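PDB 4OMZ: NolR, which binds DNA through an ArsR-type winged helix-turn-helix and regulates the expression of rhizobial nodulation and symbiosis genes. Local coordinates for the interface of chains A and B. Residues are numbered along the deposited sequence; one frame, centred on the assembly and turned at random. Chains: chain A/B, NolR.

The interface of chains A and B. Residues chain A 16, 19-20, 22-23, 93; chain B 23, 26-27, 32, 93, 97.
A:Leu23 reaches across to B:Leu97 and B:Ala27 at the heart of an all-apolar patch where two NolR copies meet. Helix 10-26 of chain A lies against helices 10-26, 29-38 and 88-101 of chain B, and the two-fold repeats every contact with the chains exchanged. Pairing through the first and last helices is typical of ArsR-family dimers, so this is probably the biological interface.

Branched side chains supply the core. A:Leu23, with 80 Å² hidden by the partner, meets B:Leu97 tip to tip, their CD1 methyls 4.0 Å apart. With CG anti to the carbonyl carbon (chi1 -72°) and chi2 extended at 180°, the fork is carried out towards B:Leu97. CD2 lies alongside CD2 of that residue, and CD1 also packs on the backbone O of B:Met26 at 3.9 Å. The B:Leu97 CD2 methyl lies 4.1 Å from CD2 of A:Phe22, at the ring's border, the two side chains slanting past one another. On the two-fold, A:Ile93 and B:Ile93 turn their CD1 methyls toward each other loosely, at 4.3 Å; an apolar ethyl arm lets a residue meet its own copy without pairing like charges or stranding polar groups.

Small side chains allow close backbone approach at B:Ala27, just past the end of helix 10-26, whose methyl sits 3.9 Å from CB of A:Leu23, at that side chain's root. On A:Ala16, A:Ala19 and A:Ala20 they let the long B:Leu32 reach down to helix 10-26. No polar pair bridges the chains here, so shape and burial of hydrocarbon do the holding. The CD1 methyl of B:Leu32 rests 3.7 Å from CB of A:Ala19 and 3.9 Å from the backbone N of A:Ala20.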
# COMPACT_ATOMS: atom_id res chain seq x y z
N ALA A 16 1.14 13.16 -0.48
CA ALA A 16 1.62 11.99 0.23
C ALA A 16 0.54 11.53 1.20
O ALA A 16 0.35 10.33 1.40
CB ALA A 16 2.90 12.30 0.96
N ALA A 19 -2.24 9.73 -1.13
CA ALA A 19 -1.71 8.47 -1.64
C ALA A 19 -1.60 7.45 -0.52
O ALA A 19 -1.97 6.28 -0.69
CB ALA A 19 -0.35 8.69 -2.29
N ALA A 20 -1.11 7.89 0.64
CA ALA A 20 -0.97 6.99 1.78
C ALA A 20 -2.33 6.55 2.31
O ALA A 20 -2.45 5.46 2.84
CB ALA A 20 -0.16 7.65 2.88
N PHE A 22 -5.05 6.02 0.40
CA PHE A 22 -5.40 4.97 -0.55
C PHE A 22 -4.64 3.65 -0.28
O PHE A 22 -5.25 2.56 -0.13
CB PHE A 22 -5.13 5.47 -1.96
CG PHE A 22 -5.00 4.40 -2.99
CD1 PHE A 22 -6.07 3.59 -3.32
CD2 PHE A 22 -3.79 4.20 -3.65
CE1 PHE A 22 -5.94 2.60 -4.28
CE2 PHE A 22 -3.66 3.22 -4.61
CZ PHE A 22 -4.73 2.42 -4.93
N LEU A 23 -3.32 3.75 -0.20
CA LEU A 23 -2.49 2.57 0.04
C LEU A 23 -2.85 1.91 1.36
O LEU A 23 -2.82 0.69 1.49
CB LEU A 23 -1.01 2.93 0.06
CG LEU A 23 -0.35 3.30 -1.26
CD1 LEU A 23 1.11 3.63 -1.02
CD2 LEU A 23 -0.52 2.15 -2.23
N ILE A 93 -2.51 -1.00 -8.74
CA ILE A 93 -1.71 -1.53 -7.65
C ILE A 93 -1.63 -3.05 -7.72
O ILE A 93 -0.56 -3.62 -7.54
CB ILE A 93 -2.24 -1.09 -6.27
CG1 ILE A 93 -2.13 0.43 -6.14
CG2 ILE A 93 -1.46 -1.76 -5.16
CD1 ILE A 93 -0.73 0.96 -6.32
N LEU B 23 3.27 -3.35 1.27
CA LEU B 23 2.46 -2.15 1.10
C LEU B 23 2.40 -1.36 2.39
O LEU B 23 2.39 -0.13 2.38
CB LEU B 23 1.05 -2.50 0.63
CG LEU B 23 0.87 -2.93 -0.82
CD1 LEU B 23 -0.59 -3.22 -1.09
CD2 LEU B 23 1.38 -1.83 -1.76
N MET B 26 5.11 0.81 2.81
CA MET B 26 4.93 2.03 2.00
C MET B 26 3.71 2.89 2.36
O MET B 26 3.64 4.06 1.96
CB MET B 26 4.86 1.67 0.52
CG MET B 26 6.19 1.23 -0.06
SD MET B 26 6.11 1.10 -1.85
CE MET B 26 6.08 2.84 -2.31
N ALA B 27 2.74 2.33 3.09
CA ALA B 27 1.46 3.03 3.31
C ALA B 27 1.52 4.06 4.45
O ALA B 27 0.70 4.03 5.36
CB ALA B 27 0.35 2.02 3.57
N LEU B 32 6.38 7.61 2.24
CA LEU B 32 6.28 7.87 0.82
C LEU B 32 7.22 9.01 0.43
O LEU B 32 7.92 8.91 -0.57
CB LEU B 32 4.85 8.21 0.40
CG LEU B 32 3.95 7.00 0.11
CD1 LEU B 32 2.60 7.45 -0.45
CD2 LEU B 32 4.64 5.98 -0.80
N ILE B 93 5.55 0.57 -7.37
CA ILE B 93 4.45 1.19 -6.65
C ILE B 93 4.43 2.70 -6.87
O ILE B 93 3.38 3.29 -7.10
CB ILE B 93 4.49 0.88 -5.13
CG1 ILE B 93 4.27 -0.60 -4.90
CG2 ILE B 93 3.42 1.66 -4.39
CD1 ILE B 93 2.97 -1.11 -5.48
N LEU B 97 1.47 4.95 -8.50
CA LEU B 97 0.95 6.13 -7.82
C LEU B 97 1.08 7.38 -8.69
O LEU B 97 0.19 8.23 -8.71
CB LEU B 97 1.68 6.34 -6.49
CG LEU B 97 1.47 5.33 -5.37
CD1 LEU B 97 2.30 5.71 -4.16
CD2 LEU B 97 -0.01 5.22 -5.01